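Local coordinates for TATA-box-binding protein (Methanococcus jannaschii, PDB 2Z8U) that probably binds the TATA box of archaeal promoters, near the start of transcription, as a general initiation factor for RNA polymerase, at residues A113-E118 against K176-T181; V142-L145 against V150-L153; V160-L165 against K172-K177. All blocks are in the same frame, centred on the assembly; numbering follows the deposited sequence.

Contact 1: A113-E118 against K176-T181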
ATOM      1  N   ALA B 113      27.458  23.896  -1.856  1.00 23.74           N
ATOM      2  CA  ALA B 113      27.429  25.246  -2.375  1.00 24.25           C
ATOM      3  C   ALA B 113      26.806  26.155  -1.315  1.00 24.36           C
ATOM      4  O   ALA B 113      26.286  25.699  -0.309  1.00 24.58           O
ATOM      5  CB  ALA B 113      26.666  25.307  -3.679  1.00 23.17           C
ATOM      6  N   ASP B 114      26.905  27.456  -1.523  1.00 25.78           N
ATOM      7  CA  ASP B 114      26.313  28.379  -0.578  1.00 25.65           C
ATOM      8  C   ASP B 114      25.366  29.264  -1.347  1.00 25.85           C
ATOM      9  O   ASP B 114      25.723  29.796  -2.403  1.00 25.87           O
ATOM     10  CB  ASP B 114      27.394  29.174   0.165  1.00 26.12           C
ATOM     11  CG  ASP B 114      27.979  28.393   1.333  1.00 26.63           C
ATOM     12  OD1 ASP B 114      27.359  28.343   2.402  1.00 27.65           O
ATOM     13  OD2 ASP B 114      29.063  27.817   1.196  1.00 30.45           O
ATOM     14  N   LEU B 115      24.132  29.361  -0.851  1.00 25.30           N
ATOM     15  CA  LEU B 115      23.091  30.117  -1.558  1.00 26.35           C
ATOM     16  C   LEU B 115      23.401  31.620  -1.626  1.00 25.65           C
ATOM     17  O   LEU B 115      22.966  32.289  -2.554  1.00 25.68           O
ATOM     18  CB  LEU B 115      21.729  29.922  -0.895  1.00 27.10           C
ATOM     19  CG  LEU B 115      21.013  28.562  -1.011  1.00 28.05           C
ATOM     20  CD1 LEU B 115      19.687  28.648  -0.259  1.00 29.86           C
ATOM     21  CD2 LEU B 115      20.790  28.153  -2.469  1.00 29.22           C
ATOM     22  N   GLY B 116      24.137  32.134  -0.643  1.00 25.79           N
ATOM     23  CA  GLY B 116      24.395  33.597  -0.553  1.00 25.83           C
ATOM     24  C   GLY B 116      23.327  34.313   0.261  1.00 26.31           C
ATOM     25  O   GLY B 116      23.455  35.525   0.587  1.00 24.35           O
ATOM     26  N   ILE B 117      22.284  33.559   0.620  1.00 26.29           N
ATOM     27  CA  ILE B 117      21.224  34.049   1.509  1.00 27.33           C
ATOM     28  C   ILE B 117      20.927  33.025   2.588  1.00 27.54           C
ATOM     29  O   ILE B 117      21.226  31.830   2.427  1.00 27.37           O
ATOM     30  CB  ILE B 117      19.908  34.401   0.745  1.00 28.06           C
ATOM     31  CG1 ILE B 117      19.397  33.190  -0.043  1.00 29.35           C
ATOM     32  CG2 ILE B 117      20.122  35.599  -0.189  1.00 28.07           C
ATOM     33  CD1 ILE B 117      18.036  32.736   0.361  1.00 32.18           C
ATOM     34  N   GLU B 118      20.375  33.494   3.695  1.00 27.47           N
ATOM     35  CA  GLU B 118      19.890  32.623   4.755  1.00 28.07           C
ATOM     36  C   GLU B 118      18.403  32.346   4.506  1.00 29.17           C
ATOM     37  O   GLU B 118      17.560  33.207   4.775  1.00 29.25           O
ATOM     38  CB  GLU B 118      20.153  33.232   6.126  1.00 28.85           C
ATOM     39  CG  GLU B 118      21.634  33.501   6.404  1.00 27.88           C
ATOM     40  CD  GLU B 118      21.850  34.291   7.668  1.00 30.81           C
ATOM     41  OE1 GLU B 118      20.858  34.725   8.298  1.00 35.35           O
ATOM     42  OE2 GLU B 118      23.007  34.495   8.046  1.00 30.63           O
ATOM     43  N   LYS B 176      21.792  25.191 -10.451  1.00 35.10           N
ATOM     44  CA  LYS B 176      20.945  26.144 -11.198  1.00 35.90           C
ATOM     45  C   LYS B 176      19.465  25.983 -10.820  1.00 36.51           C
ATOM     46  O   LYS B 176      18.770  26.970 -10.571  1.00 36.53           O
ATOM     47  CB  LYS B 176      21.158  26.012 -12.717  1.00 35.87           C
ATOM     48  CG  LYS B 176      20.170  26.800 -13.599  1.00 36.32           C
ATOM     49  CD  LYS B 176      20.680  28.198 -13.947  1.00 37.99           C
ATOM     50  CE  LYS B 176      19.575  29.166 -14.429  1.00 38.22           C
ATOM     51  NZ  LYS B 176      18.603  28.583 -15.395  1.00 39.80           N
ATOM     52  N   LYS B 177      19.001  24.736 -10.751  1.00 37.02           N
ATOM     53  CA  LYS B 177      17.610  24.444 -10.394  1.00 38.04           C
ATOM     54  C   LYS B 177      17.251  24.819  -8.962  1.00 37.92           C
ATOM     55  O   LYS B 177      16.201  25.405  -8.729  1.00 37.86           O
ATOM     56  CB  LYS B 177      17.261  22.984 -10.680  1.00 38.56           C
ATOM     57  CG  LYS B 177      16.865  22.766 -12.130  1.00 40.66           C
ATOM     58  CD  LYS B 177      17.118  21.341 -12.579  1.00 43.75           C
ATOM     59  CE  LYS B 177      16.697  21.134 -14.031  1.00 44.62           C
ATOM     60  NZ  LYS B 177      15.251  20.784 -14.137  1.00 45.57           N
ATOM     61  N   ILE B 178      18.130  24.504  -8.013  1.00 37.78           N
ATOM     62  CA  ILE B 178      17.934  24.912  -6.613  1.00 37.74           C
ATOM     63  C   ILE B 178      17.846  26.452  -6.510  1.00 38.01           C
ATOM     64  O   ILE B 178      16.886  26.994  -5.965  1.00 38.14           O
ATOM     65  CB  ILE B 178      19.048  24.353  -5.729  1.00 37.55           C
ATOM     66  CG1 ILE B 178      18.978  22.820  -5.724  1.00 36.94           C
ATOM     67  CG2 ILE B 178      18.978  24.918  -4.311  1.00 37.77           C
ATOM     68  CD1 ILE B 178      20.316  22.135  -5.457  1.00 36.03           C
ATOM     69  N   LEU B 179      18.837  27.136  -7.064  1.00 38.26           N
ATOM     70  CA  LEU B 179      18.844  28.603  -7.102  1.00 39.09           C
ATOM     71  C   LEU B 179      17.578  29.198  -7.713  1.00 39.14           C
ATOM     72  O   LEU B 179      17.014  30.155  -7.170  1.00 39.76           O
ATOM     73  CB  LEU B 179      20.083  29.104  -7.845  1.00 38.84           C
ATOM     74  CG  LEU B 179      21.412  28.767  -7.169  1.00 39.02           C
ATOM     75  CD1 LEU B 179      22.579  29.260  -8.013  1.00 39.21           C
ATOM     76  CD2 LEU B 179      21.453  29.363  -5.770  1.00 39.50           C
ATOM     77  N   ASP B 180      17.136  28.633  -8.835  1.00 39.69           N
ATOM     78  CA  ASP B 180      15.921  29.094  -9.516  1.00 40.42           C
ATOM     79  C   ASP B 180      14.675  28.923  -8.648  1.00 40.71           C
ATOM     80  O   ASP B 180      13.751  29.745  -8.672  1.00 40.01           O
ATOM     81  CB  ASP B 180      15.740  28.350 -10.841  1.00 40.38           C
ATOM     82  CG  ASP B 180      16.664  28.872 -11.950  1.00 41.32           C
ATOM     83  OD1 ASP B 180      16.777  28.173 -12.983  1.00 41.12           O
ATOM     84  OD2 ASP B 180      17.268  29.964 -11.804  1.00 40.29           O
ATOM     85  N   THR B 181      14.661  27.848  -7.874  1.00 41.57           N
ATOM     86  CA  THR B 181      13.533  27.529  -7.011  1.00 42.59           C
ATOM     87  C   THR B 181      13.490  28.493  -5.825  1.00 43.35           C
ATOM     88  O   THR B 181      12.462  29.112  -5.570  1.00 43.39           O
ATOM     89  CB  THR B 181      13.597  26.057  -6.559  1.00 42.63           C
ATOM     90  OG1 THR B 181      13.503  25.212  -7.713  1.00 43.25           O
ATOM     91  CG2 THR B 181      12.463  25.723  -5.622  1.00 42.96           C
TER
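With CG set opposite its own carbonyl carbon (chi1 -71°), L115 has a chi2 of 180° that runs CD1 out anti to CA and turns the CD2 branch to helix 168-183, although its CB leaves the backbone neither toward the helix nor away from it. L179 has nearly the same pair of torsions, and the two leucines slide past one another in opposite directions until L115 CD2 lies 3.6 Å from L179 CD2. One methyl of L115 thus carries the whole contact, for the same CD2 also reaches I178 CG2 at 4.1 Å. The side chains of L115 and I178 cross at about a right angle. No hydrogen bond links the two segments, and the backbones stay well apart, with L115 CA 7.1 Å from L179 CA, so the attraction is purely apolar.

The helix segment has polar bonds of its own. K177 O accepts T181 OG1 at 2.9 Å and T181 N at 3.0 Å, from opposite faces of its carbonyl plane, and a hydrogen bond between the same hydroxyl and Y143 OH leaves the helix for strand 141-146. K176 NZ meets the syn lone pair of D180 OD1 at 3.1 Å, a salt bridge between residues one helical turn apart (i to i+4).

Around the leucine, V160 of strand 159-163, I154 and I182 extend the hydrophobic layer, while L179 also touches P11. The contact therefore packs the loop after strand 105-114 on the long C-terminal helix of the second repeat, at the edge of the helix-on-sheet layer of the TBP saddle.

Contact 2: V142-L145 against V150-L153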
ATOM      1  N   VAL B 142      14.785  18.977   3.226  1.00 37.41           N
ATOM      2  CA  VAL B 142      15.071  17.924   2.252  1.00 37.68           C
ATOM      3  C   VAL B 142      14.270  18.168   0.977  1.00 38.40           C
ATOM      4  O   VAL B 142      13.064  18.401   0.997  1.00 36.98           O
ATOM      5  CB  VAL B 142      14.820  16.499   2.821  1.00 38.24           C
ATOM      6  CG1 VAL B 142      15.188  15.422   1.800  1.00 37.49           C
ATOM      7  CG2 VAL B 142      15.624  16.294   4.112  1.00 37.58           C
ATOM      8  N   TYR B 143      14.978  18.118  -0.141  1.00 39.12           N
ATOM      9  CA  TYR B 143      14.411  18.449  -1.420  1.00 40.42           C
ATOM     10  C   TYR B 143      14.905  17.410  -2.428  1.00 41.00           C
ATOM     11  O   TYR B 143      16.097  17.303  -2.679  1.00 40.95           O
ATOM     12  CB  TYR B 143      14.903  19.858  -1.776  1.00 41.70           C
ATOM     13  CG  TYR B 143      14.419  20.456  -3.067  1.00 42.68           C
ATOM     14  CD1 TYR B 143      15.198  21.406  -3.736  1.00 43.91           C
ATOM     15  CD2 TYR B 143      13.198  20.092  -3.624  1.00 42.58           C
ATOM     16  CE1 TYR B 143      14.763  21.981  -4.918  1.00 45.53           C
ATOM     17  CE2 TYR B 143      12.756  20.660  -4.803  1.00 44.67           C
ATOM     18  CZ  TYR B 143      13.542  21.608  -5.439  1.00 44.41           C
ATOM     19  OH  TYR B 143      13.106  22.175  -6.614  1.00 45.58           O
ATOM     20  N   ARG B 144      13.999  16.636  -2.996  1.00 41.02           N
ATOM     21  CA  ARG B 144      14.408  15.651  -3.991  1.00 42.46           C
ATOM     22  C   ARG B 144      14.217  16.182  -5.415  1.00 43.10           C
ATOM     23  O   ARG B 144      13.155  16.722  -5.741  1.00 44.29           O
ATOM     24  CB  ARG B 144      13.669  14.325  -3.759  1.00 41.87           C
ATOM     25  CG  ARG B 144      14.252  13.148  -4.533  1.00 42.73           C
ATOM     26  CD  ARG B 144      13.881  11.842  -3.864  1.00 42.13           C
ATOM     27  NE  ARG B 144      14.261  10.653  -4.633  1.00 42.99           N
ATOM     28  CZ  ARG B 144      14.125   9.405  -4.188  1.00 44.01           C
ATOM     29  NH1 ARG B 144      13.624   9.188  -2.981  1.00 41.60           N
ATOM     30  NH2 ARG B 144      14.467   8.360  -4.959  1.00 45.86           N
ATOM     31  N   LEU B 145      15.241  16.050  -6.259  1.00 43.26           N
ATOM     32  CA  LEU B 145      15.111  16.406  -7.680  1.00 44.10           C
ATOM     33  C   LEU B 145      15.042  15.157  -8.558  1.00 44.62           C
ATOM     34  O   LEU B 145      15.640  14.132  -8.233  1.00 45.51           O
ATOM     35  CB  LEU B 145      16.273  17.293  -8.143  1.00 44.45           C
ATOM     36  CG  LEU B 145      16.435  18.742  -7.667  1.00 44.54           C
ATOM     37  CD1 LEU B 145      17.576  19.412  -8.452  1.00 44.69           C
ATOM     38  CD2 LEU B 145      15.143  19.526  -7.834  1.00 44.87           C
ATOM     39  N   VAL B 150      18.793  13.641  -7.824  1.00 33.58           N
ATOM     40  CA  VAL B 150      19.624  13.971  -6.664  1.00 32.08           C
ATOM     41  C   VAL B 150      18.777  14.246  -5.427  1.00 32.52           C
ATOM     42  O   VAL B 150      17.580  14.488  -5.528  1.00 31.98           O
ATOM     43  CB  VAL B 150      20.554  15.178  -6.936  1.00 32.59           C
ATOM     44  CG1 VAL B 150      21.555  14.835  -8.055  1.00 30.51           C
ATOM     45  CG2 VAL B 150      19.762  16.414  -7.285  1.00 31.12           C
ATOM     46  N   VAL B 151      19.414  14.200  -4.264  1.00 32.67           N
ATOM     47  CA  VAL B 151      18.791  14.601  -3.017  1.00 33.78           C
ATOM     48  C   VAL B 151      19.518  15.817  -2.554  1.00 34.89           C
ATOM     49  O   VAL B 151      20.754  15.831  -2.506  1.00 35.19           O
ATOM     50  CB  VAL B 151      18.846  13.492  -1.929  1.00 33.46           C
ATOM     51  CG1 VAL B 151      18.356  14.043  -0.552  1.00 33.33           C
ATOM     52  CG2 VAL B 151      18.008  12.338  -2.362  1.00 33.60           C
ATOM     53  N   VAL B 152      18.760  16.863  -2.245  1.00 35.00           N
ATOM     54  CA  VAL B 152      19.351  18.144  -1.827  1.00 35.57           C
ATOM     55  C   VAL B 152      18.968  18.429  -0.374  1.00 35.82           C
ATOM     56  O   VAL B 152      17.837  18.179   0.024  1.00 35.59           O
ATOM     57  CB  VAL B 152      18.870  19.305  -2.727  1.00 35.71           C
ATOM     58  CG1 VAL B 152      19.537  20.640  -2.313  1.00 36.61           C
ATOM     59  CG2 VAL B 152      19.164  18.997  -4.214  1.00 35.38           C
ATOM     60  N   LEU B 153      19.929  18.887   0.411  1.00 35.47           N
ATOM     61  CA  LEU B 153      19.650  19.387   1.750  1.00 36.19           C
ATOM     62  C   LEU B 153      20.022  20.859   1.793  1.00 35.21           C
ATOM     63  O   LEU B 153      21.131  21.247   1.397  1.00 36.43           O
ATOM     64  CB  LEU B 153      20.447  18.624   2.806  1.00 35.03           C
ATOM     65  CG  LEU B 153      20.602  17.113   2.606  1.00 38.85           C
ATOM     66  CD1 LEU B 153      21.649  16.592   3.570  1.00 40.54           C
ATOM     67  CD2 LEU B 153      19.275  16.406   2.815  1.00 37.28           C
TER
HETATM   68  O   HOH W   1      16.912  11.476  -5.920  1.00 45.49           O
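Y143 and V152 form the firm middle of this antiparallel hairpin: Y143 N donates to V152 O at 2.9 Å. In return V152 N bonds to Y143 O at 2.7 Å. Aliphatic pairs pack at both ends. V142 and L153 lie side by side and point the same way, V142 CG2 being 3.9 Å from L153 CD2; on the other face L145 and V150 run alongside each other, with L145 CB 3.7 Å from V150 CG2.

Bonding is less regular toward the turn. L145 N still reaches V150 O at 2.9 Å, but the return bond from V150 N to L145 O lengthens to 3.2 Å, its donor standing 43° out of the carbonyl plane. Here R144, extended from CG to NE, shares a water with V150 O through two weak bonds. Separately, its NH1 and NH2 make weak hydrogen bonds to V150 O and L145 O of the second subunit.

The face carrying V142, R144, V151 and L153 corresponds to the concave surface that binds DNA in TBPs; here it packs on the second subunit. Direct backbone bonds thus secure the middle, whereas the water and the cationic R144 are consistent with a locally more polar turn end.

Contact 3: V160-L165 against K172-K177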
ATOM      1  N   VAL B 160      24.133  24.384   1.045  1.00 35.36           N
ATOM      2  CA  VAL B 160      23.338  23.419   0.278  1.00 35.86           C
ATOM      3  C   VAL B 160      24.247  22.214   0.077  1.00 35.74           C
ATOM      4  O   VAL B 160      25.436  22.375  -0.251  1.00 35.49           O
ATOM      5  CB  VAL B 160      22.983  23.994  -1.119  1.00 36.02           C
ATOM      6  CG1 VAL B 160      22.352  22.944  -2.004  1.00 37.71           C
ATOM      7  CG2 VAL B 160      22.059  25.188  -0.983  1.00 36.25           C
ATOM      8  N   VAL B 161      23.705  21.021   0.270  1.00 34.75           N
ATOM      9  CA  VAL B 161      24.472  19.801   0.026  1.00 34.90           C
ATOM     10  C   VAL B 161      23.679  19.043  -1.016  1.00 34.90           C
ATOM     11  O   VAL B 161      22.472  18.824  -0.851  1.00 35.47           O
ATOM     12  CB  VAL B 161      24.604  18.942   1.310  1.00 35.21           C
ATOM     13  CG1 VAL B 161      25.245  17.558   1.014  1.00 34.42           C
ATOM     14  CG2 VAL B 161      25.363  19.696   2.398  1.00 35.03           C
ATOM     15  N   ILE B 162      24.346  18.623  -2.086  1.00 34.52           N
ATOM     16  CA  ILE B 162      23.687  17.824  -3.112  1.00 34.75           C
ATOM     17  C   ILE B 162      24.292  16.416  -3.108  1.00 34.19           C
ATOM     18  O   ILE B 162      25.519  16.282  -3.152  1.00 33.80           O
ATOM     19  CB  ILE B 162      23.836  18.482  -4.498  1.00 34.42           C
ATOM     20  CG1 ILE B 162      23.357  19.949  -4.452  1.00 35.71           C
ATOM     21  CG2 ILE B 162      23.061  17.702  -5.547  1.00 35.40           C
ATOM     22  CD1 ILE B 162      23.790  20.773  -5.647  1.00 36.65           C
ATOM     23  N   THR B 163      23.445  15.381  -3.021  1.00 33.96           N
ATOM     24  CA  THR B 163      23.924  13.986  -3.007  1.00 33.95           C
ATOM     25  C   THR B 163      23.266  13.173  -4.112  1.00 33.56           C
ATOM     26  O   THR B 163      22.285  13.612  -4.715  1.00 32.47           O
ATOM     27  CB  THR B 163      23.725  13.304  -1.623  1.00 35.22           C
ATOM     28  OG1 THR B 163      22.329  13.092  -1.368  1.00 38.00           O
ATOM     29  CG2 THR B 163      24.268  14.174  -0.486  1.00 36.72           C
ATOM     30  N   GLY B 164      23.799  11.989  -4.399  1.00 32.19           N
ATOM     31  CA  GLY B 164      23.230  11.152  -5.447  1.00 33.18           C
ATOM     32  C   GLY B 164      23.762  11.475  -6.828  1.00 32.91           C
ATOM     33  O   GLY B 164      23.316  10.906  -7.830  1.00 33.32           O
ATOM     34  N   LEU B 165      24.747  12.364  -6.875  1.00 33.10           N
ATOM     35  CA  LEU B 165      25.357  12.829  -8.123  1.00 33.66           C
ATOM     36  C   LEU B 165      26.223  11.813  -8.849  1.00 33.80           C
ATOM     37  O   LEU B 165      26.989  11.098  -8.221  1.00 34.71           O
ATOM     38  CB  LEU B 165      26.241  14.027  -7.826  1.00 33.40           C
ATOM     39  CG  LEU B 165      25.490  15.310  -7.521  1.00 35.18           C
ATOM     40  CD1 LEU B 165      26.389  16.250  -6.744  1.00 33.12           C
ATOM     41  CD2 LEU B 165      25.023  15.916  -8.821  1.00 34.85           C
ATOM     42  N   LYS B 172      26.340  21.008 -11.193  1.00 33.89           N
ATOM     43  CA  LYS B 172      26.093  22.360 -11.702  1.00 34.30           C
ATOM     44  C   LYS B 172      24.639  22.539 -12.130  1.00 34.73           C
ATOM     45  O   LYS B 172      24.013  23.545 -11.797  1.00 34.51           O
ATOM     46  CB  LYS B 172      27.020  22.657 -12.883  1.00 34.32           C
ATOM     47  CG  LYS B 172      28.450  23.006 -12.494  1.00 36.03           C
ATOM     48  CD  LYS B 172      29.343  23.060 -13.729  1.00 37.87           C
ATOM     49  CE  LYS B 172      30.795  23.191 -13.342  1.00 40.31           C
ATOM     50  NZ  LYS B 172      31.676  23.095 -14.544  1.00 40.09           N
ATOM     51  N   ARG B 173      24.114  21.566 -12.871  1.00 35.07           N
ATOM     52  CA  ARG B 173      22.715  21.567 -13.327  1.00 35.99           C
ATOM     53  C   ARG B 173      21.725  21.556 -12.158  1.00 35.75           C
ATOM     54  O   ARG B 173      20.670  22.200 -12.213  1.00 35.51           O
ATOM     55  CB  ARG B 173      22.452  20.348 -14.207  1.00 35.74           C
ATOM     56  CG  ARG B 173      23.298  20.268 -15.465  1.00 37.85           C
ATOM     57  CD  ARG B 173      22.951  19.020 -16.294  1.00 38.18           C
ATOM     58  NE  ARG B 173      21.508  18.813 -16.383  1.00 42.00           N
ATOM     59  CZ  ARG B 173      20.873  17.681 -16.082  1.00 43.77           C
ATOM     60  NH1 ARG B 173      21.542  16.603 -15.681  1.00 44.91           N
ATOM     61  NH2 ARG B 173      19.554  17.625 -16.189  1.00 44.36           N
ATOM     62  N   ALA B 174      22.066  20.792 -11.116  1.00 35.70           N
ATOM     63  CA  ALA B 174      21.313  20.764  -9.872  1.00 34.92           C
ATOM     64  C   ALA B 174      21.322  22.125  -9.168  1.00 34.94           C
ATOM     65  O   ALA B 174      20.266  22.621  -8.747  1.00 34.11           O
ATOM     66  CB  ALA B 174      21.884  19.692  -8.954  1.00 35.33           C
ATOM     67  N   LEU B 175      22.509  22.726  -9.038  1.00 34.76           N
ATOM     68  CA  LEU B 175      22.629  24.062  -8.431  1.00 34.83           C
ATOM     69  C   LEU B 175      21.761  25.127  -9.118  1.00 34.86           C
ATOM     70  O   LEU B 175      21.050  25.858  -8.431  1.00 34.96           O
ATOM     71  CB  LEU B 175      24.090  24.518  -8.315  1.00 34.93           C
ATOM     72  CG  LEU B 175      24.339  25.881  -7.642  1.00 34.59           C
ATOM     73  CD1 LEU B 175      23.944  25.801  -6.167  1.00 36.64           C
ATOM     74  CD2 LEU B 175      25.795  26.283  -7.798  1.00 35.56           C
ATOM     75  N   LYS B 176      21.792  25.191 -10.451  1.00 35.10           N
ATOM     76  CA  LYS B 176      20.945  26.144 -11.198  1.00 35.90           C
ATOM     77  C   LYS B 176      19.465  25.983 -10.820  1.00 36.51           C
ATOM     78  O   LYS B 176      18.770  26.970 -10.571  1.00 36.53           O
ATOM     79  CB  LYS B 176      21.158  26.012 -12.717  1.00 35.87           C
ATOM     80  CG  LYS B 176      20.170  26.800 -13.599  1.00 36.32           C
ATOM     81  CD  LYS B 176      20.680  28.198 -13.947  1.00 37.99           C
ATOM     82  CE  LYS B 176      19.575  29.166 -14.429  1.00 38.22           C
ATOM     83  NZ  LYS B 176      18.603  28.583 -15.395  1.00 39.80           N
ATOM     84  N   LYS B 177      19.001  24.736 -10.751  1.00 37.02           N
ATOM     85  CA  LYS B 177      17.610  24.444 -10.394  1.00 38.04           C
ATOM     86  C   LYS B 177      17.251  24.819  -8.962  1.00 37.92           C
ATOM     87  O   LYS B 177      16.201  25.405  -8.729  1.00 37.86           O
ATOM     88  CB  LYS B 177      17.261  22.984 -10.680  1.00 38.56           C
ATOM     89  CG  LYS B 177      16.865  22.766 -12.130  1.00 40.66           C
ATOM     90  CD  LYS B 177      17.118  21.341 -12.579  1.00 43.75           C
ATOM     91  CE  LYS B 177      16.697  21.134 -14.031  1.00 44.62           C
ATOM     92  NZ  LYS B 177      15.251  20.784 -14.137  1.00 45.57           N
TER
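I162 and A174 face each other, the CB of each directed at the opposite segment, so a branched side chain of strand 159-163 meets the smallest side chain on this part of helix 168-183. The isoleucine straddles the alanine methyl with two of its carbons: CD1 is 4.0 Å from A174 CB and CG2 is 4.1 Å from it. Its torsions explain this double touch, because CG2 is opposite the backbone N while CG1 is opposite the carbonyl carbon (chi1 -53°), and chi2 of 165° extends CD1 onward to the helix backbone, 4.1 Å from L175 N.

L175 takes part differently, through that backbone N against I162 CD1. Its CB points neither at the strand nor away from it, and its side chain turns to A113 of neighbouring strand 105-114. The nearest approach of the two backbones is 7.7 Å, between I162 CA and A174 CA.

Beyond the pair, I178 packs on both V160 and I162, and V150 touches I162 from strand 149-154. On the helix flank R173 makes salt bridges to D147 and D170, both outside the two segments. Neither a hydrogen bond nor a salt bridge crosses between the segments themselves; the touching residues are buried and their side chains aliphatic, which implies that dispersion and the exclusion of water join helix to sheet here.

Overall arrangement
All three contacts belong to the second repeat and lie on the same side of the chain's centre. Contact 2, a hairpin within the sheet, is nested along the chain inside the loop closed by contact 1 and precedes contact 3. Centres of contacts 2 and 3 are about 8 Å apart, those of 1 and 3 about 10 Å, and those of 1 and 2 about 13 Å. Contacts 1 and 3 share helix 168-183, which packs on neighbouring strands 105-114 and 159-163; strand 149-154 follows next in the sheet. I178 connects the layers by touching V152 and I162. The three contacts lie within the helix-backed half of the saddle formed by the second repeat, and contacts 2 and 3 both reach the second subunit.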